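Local coordinates for mitogen-activated protein kinase kinase kinase 15 (Homo sapiens, PDB 6V0M) that acts as a serine/threonine kinase at the head of a MAP kinase cascade, here represented by its sterile alpha-motif domain, which probably mediates association with related kinases, at residues L31-I34 against L35-T39; S58-S61 against Q62-A66. One frame throughout, in Å; residues are numbered along the deposited sequence.

Contact 1: residues L31-I34 against L35-T39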
loop_
_atom_site.group_PDB
_atom_site.type_symbol
_atom_site.label_atom_id
_atom_site.label_comp_id
_atom_site.label_asym_id
_atom_site.label_seq_id
_atom_site.Cartn_x
_atom_site.Cartn_y
_atom_site.Cartn_z
ATOM N N LEU A 31 1.880 6.582 3.155
ATOM C CA LEU A 31 2.581 5.331 3.345
ATOM C C LEU A 31 2.238 4.808 4.731
ATOM O O LEU A 31 1.981 3.609 4.910
ATOM C CB LEU A 31 4.083 5.524 3.153
ATOM C CG LEU A 31 4.976 4.280 3.220
ATOM C CD1 LEU A 31 4.480 3.176 2.369
ATOM C CD2 LEU A 31 6.385 4.697 2.791
ATOM N N SER A 32 2.184 5.697 5.726
ATOM C CA SER A 32 1.772 5.265 7.074
ATOM C C SER A 32 0.432 4.534 7.101
ATOM O O SER A 32 0.239 3.480 7.776
ATOM C CB SER A 32 1.734 6.451 8.030
ATOM O OG SER A 32 1.453 5.976 9.293
ATOM N N ASP A 33 -0.550 5.094 6.384
ATOM C CA ASP A 33 -1.867 4.479 6.294
ATOM C C ASP A 33 -1.754 3.049 5.731
ATOM O O ASP A 33 -2.503 2.145 6.199
ATOM C CB ASP A 33 -2.883 5.291 5.424
ATOM C CG ASP A 33 -3.176 6.673 5.912
ATOM O OD1 ASP A 33 -3.233 6.926 7.141
ATOM O OD2 ASP A 33 -3.481 7.554 5.037
ATOM N N ILE A 34 -0.954 2.871 4.651
ATOM C CA ILE A 34 -0.853 1.605 3.942
ATOM C C ILE A 34 -0.191 0.581 4.880
ATOM O O ILE A 34 -0.710 -0.477 5.047
ATOM C CB ILE A 34 -0.098 1.706 2.619
ATOM C CG1 ILE A 34 -0.843 2.644 1.589
ATOM C CG2 ILE A 34 0.058 0.394 1.959
ATOM C CD1 ILE A 34 -2.281 2.333 1.418
ATOM N N LEU A 35 0.906 0.996 5.506
ATOM C CA LEU A 35 1.647 0.058 6.409
ATOM C C LEU A 35 0.867 -0.349 7.653
ATOM O O LEU A 35 0.990 -1.474 8.138
ATOM C CB LEU A 35 2.965 0.695 6.792
ATOM C CG LEU A 35 3.959 0.903 5.654
ATOM C CD1 LEU A 35 5.134 1.716 6.220
ATOM C CD2 LEU A 35 4.361 -0.354 4.915
ATOM N N ASN A 36 0.135 0.605 8.235
ATOM C CA ASN A 36 -0.472 0.468 9.579
ATOM C C ASN A 36 -2.018 0.311 9.658
ATOM O O ASN A 36 -2.534 -0.351 10.525
ATOM C CB ASN A 36 -0.033 1.635 10.438
ATOM C CG ASN A 36 1.472 1.659 10.604
ATOM O OD1 ASN A 36 2.012 0.744 11.204
ATOM N ND2 ASN A 36 2.164 2.618 9.986
ATOM N N GLU A 37 -2.759 0.955 8.745
ATOM C CA GLU A 37 -4.205 1.142 8.914
ATOM C C GLU A 37 -5.082 0.402 7.945
ATOM O O GLU A 37 -6.138 -0.041 8.313
ATOM C CB GLU A 37 -4.559 2.643 8.756
ATOM C CG GLU A 37 -3.701 3.602 9.558
ATOM C CD GLU A 37 -4.054 3.558 11.016
ATOM O OE1 GLU A 37 -5.236 3.786 11.313
ATOM O OE2 GLU A 37 -3.176 3.375 11.866
ATOM N N ILE A 38 -4.670 0.306 6.676
ATOM C CA ILE A 38 -5.568 -0.298 5.690
ATOM C C ILE A 38 -5.838 -1.772 5.914
ATOM O O ILE A 38 -5.061 -2.506 6.567
ATOM C CB ILE A 38 -5.105 -0.122 4.245
ATOM C CG1 ILE A 38 -3.789 -0.855 4.029
ATOM C CG2 ILE A 38 -5.127 1.377 3.918
ATOM C CD1 ILE A 38 -3.412 -1.152 2.645
ATOM N N THR A 39 -7.010 -2.179 5.428
ATOM C CA THR A 39 -7.412 -3.560 5.438
ATOM C C THR A 39 -7.403 -4.033 4.031
ATOM O O THR A 39 -7.410 -3.239 3.069
ATOM C CB THR A 39 -8.788 -3.749 6.041
ATOM O OG1 THR A 39 -9.792 -3.157 5.163
ATOM C CG2 THR A 39 -8.831 -3.166 7.453
#
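L35 N donates to L31 O at 2.9 Å and 172°, a regular i to i+4 helical bond, but two residues on, the spacing widens: D33 O takes both E37 N (2.8 Å) and I38 N (2.9 Å), the second being the i to i+5 bond of a pi-type turn. S32 O is likewise gripped twice, by N36 N and by the side-chain amide of N36, whose ND2 lies 3.1 Å away in the carbonyl plane on a lone pair. With CG of N36 beside its own backbone N (chi1 -61°), the amide folds back over the preceding turn to make that bond. Apolar packing comes in two i to i+4 pairs, the second reaching from the helix onto the turn at I38. CG of L31 meets CD1 of L35 at 3.9 Å, and the methyls of I34 lie against I38, CG2 to CD1 at 3.9 Å. The carboxylate of D33 turns instead to the helix start, where OD2 accepts from T30 N. Beyond the turn, T39 caps the N-terminus of helix 40-45. L31, I34 and L35 pack on W10 of helix 4-13, while I34 also touches V60, and L35 and N36 touch Y63, on helix 50-70.

Contact 2: residues S58-S61 against Q62-A66; sequences SAVS and QYRRA
Q62 meets S58 through two donors of unequal strength: its backbone N bonds S58 O at 3.0 Å, whereas NE2 reaches the same oxygen only weakly, at 3.4 Å. The i to i+4 ladder continues with Y63 N to A59 O, R64 N to V60 O and R65 N to S61 O, the last at 2.8 Å, all with N-H angles near 160°, as expected of a regular alpha helix. Both serine hydroxyls also turn back to backbone carbonyls, S58 OG to R55 O and S61 OG to W57 O. This is the long C-terminal helix, 50-70, of the five-helix SAM domain, and its V60 side faces W10 of helix 4-13 and I34 of helix 31-37. Van der Waals contact on that side comes from V60 and R64, which lie side by side; V60 CG1 sits over one face of the guanidinium, 3.3 Å from R64 NE. An extended chain, with chi2 and chi3 both -179°, carries that group across to helix 31-37, where NE bonds L35 O and NH2 bonds I38 O. A leucine in place of R64 would probably leave those two carbonyls without their donors and V60 CG1 without its flat cover. R65 bends at chi3 (-103°), bringing its guanidinium back over the preceding turn, with NH2 3.7 Å from S61 CB.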
loop_
_atom_site.group_PDB
_atom_site.type_symbol
_atom_site.label_atom_id
_atom_site.label_comp_id
_atom_site.label_asym_id
_atom_site.label_seq_id
_atom_site.Cartn_x
_atom_site.Cartn_y
_atom_site.Cartn_z
ATOM N N SER A 58 1.110 -8.713 1.088
ATOM C CA SER A 58 2.200 -9.519 1.660
ATOM C C SER A 58 3.264 -8.626 2.293
ATOM O O SER A 58 3.685 -8.895 3.454
ATOM C CB SER A 58 2.854 -10.459 0.633
ATOM O OG SER A 58 3.429 -9.733 -0.413
ATOM N N ALA A 59 3.623 -7.520 1.612
ATOM C CA ALA A 59 4.569 -6.532 2.174
ATOM C C ALA A 59 4.047 -5.872 3.477
ATOM O O ALA A 59 4.758 -5.833 4.510
ATOM C CB ALA A 59 5.033 -5.472 1.220
ATOM N N VAL A 60 2.800 -5.405 3.438
ATOM C CA VAL A 60 2.151 -4.795 4.590
ATOM C C VAL A 60 2.114 -5.825 5.781
ATOM O O VAL A 60 2.474 -5.501 6.925
ATOM C CB VAL A 60 0.770 -4.323 4.226
ATOM C CG1 VAL A 60 -0.022 -3.912 5.445
ATOM C CG2 VAL A 60 0.856 -3.191 3.193
ATOM N N SER A 61 1.689 -7.076 5.502
ATOM C CA SER A 61 1.548 -8.085 6.525
ATOM C C SER A 61 2.893 -8.441 7.190
ATOM O O SER A 61 2.941 -8.603 8.418
ATOM C CB SER A 61 0.902 -9.362 5.986
ATOM O OG SER A 61 -0.345 -9.041 5.430
ATOM N N GLN A 62 3.944 -8.562 6.386
ATOM C CA GLN A 62 5.299 -8.816 6.929
ATOM C C GLN A 62 5.803 -7.681 7.811
ATOM O O GLN A 62 6.440 -7.927 8.874
ATOM C CB GLN A 62 6.303 -9.008 5.801
ATOM C CG GLN A 62 6.064 -10.247 4.968
ATOM C CD GLN A 62 7.084 -10.344 3.851
ATOM O OE1 GLN A 62 8.303 -10.303 4.103
ATOM N NE2 GLN A 62 6.599 -10.482 2.620
ATOM N N TYR A 63 5.516 -6.430 7.403
ATOM C CA TYR A 63 5.859 -5.266 8.194
ATOM C C TYR A 63 5.127 -5.331 9.529
ATOM O O TYR A 63 5.772 -5.175 10.584
ATOM C CB TYR A 63 5.543 -3.925 7.481
ATOM C CG TYR A 63 5.744 -2.762 8.364
ATOM C CD1 TYR A 63 7.063 -2.350 8.760
ATOM C CD2 TYR A 63 4.666 -2.134 8.943
ATOM C CE1 TYR A 63 7.219 -1.314 9.628
ATOM C CE2 TYR A 63 4.812 -1.040 9.763
ATOM C CZ TYR A 63 6.100 -0.650 10.122
ATOM O OH TYR A 63 6.330 0.424 10.964
ATOM N N ARG A 64 3.830 -5.621 9.483
ATOM C CA ARG A 64 3.018 -5.636 10.707
ATOM C C ARG A 64 3.402 -6.775 11.654
ATOM O O ARG A 64 3.448 -6.617 12.907
ATOM C CB ARG A 64 1.521 -5.686 10.411
ATOM C CG ARG A 64 1.036 -4.455 9.602
ATOM C CD ARG A 64 -0.432 -4.542 9.375
ATOM N NE ARG A 64 -0.880 -3.377 8.578
ATOM C CZ ARG A 64 -2.118 -3.168 8.147
ATOM N NH1 ARG A 64 -3.089 -4.030 8.351
ATOM N NH2 ARG A 64 -2.376 -2.068 7.412
ATOM N N ARG A 65 3.710 -7.926 11.061
ATOM C CA ARG A 65 4.189 -9.087 11.868
ATOM C C ARG A 65 5.506 -8.801 12.550
ATOM O O ARG A 65 5.703 -9.174 13.716
ATOM C CB ARG A 65 4.253 -10.353 11.045
ATOM C CG ARG A 65 2.853 -10.948 10.786
ATOM C CD ARG A 65 2.855 -12.383 10.236
ATOM N NE ARG A 65 2.578 -12.323 8.800
ATOM C CZ ARG A 65 3.489 -12.364 7.827
ATOM N NH1 ARG A 65 4.784 -12.609 8.101
ATOM N NH2 ARG A 65 3.086 -12.252 6.561
ATOM N N ALA A 66 6.428 -8.166 11.829
ATOM C CA ALA A 66 7.723 -7.811 12.372
ATOM C C ALA A 66 7.592 -6.811 13.509
ATOM O O ALA A 66 8.284 -6.972 14.550
ATOM C CB ALA A 66 8.626 -7.249 11.292
#

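Overall arrangement
Contacts 1 and 2 are each local to one helix, 31-37 and 50-70, and their centres lie about 11 Å apart. Contact 1 is partly buried, its centre about 7 Å from the chain centre, with I34 and I38 buried; contact 2, about 11 Å out, is a surface contact whose one buried residue is V60. Their backbones also differ: a short helix with a widened, pi-type turn at 35-37, against uninterrupted alpha-helical bonding. R64 joins them, a charged side chain of the surface contact that spends its donors on backbone carbonyls of the more buried one. Those carbonyls lie in and just past the last turn of helix 31-37, a placement likely to suit the helix dipole.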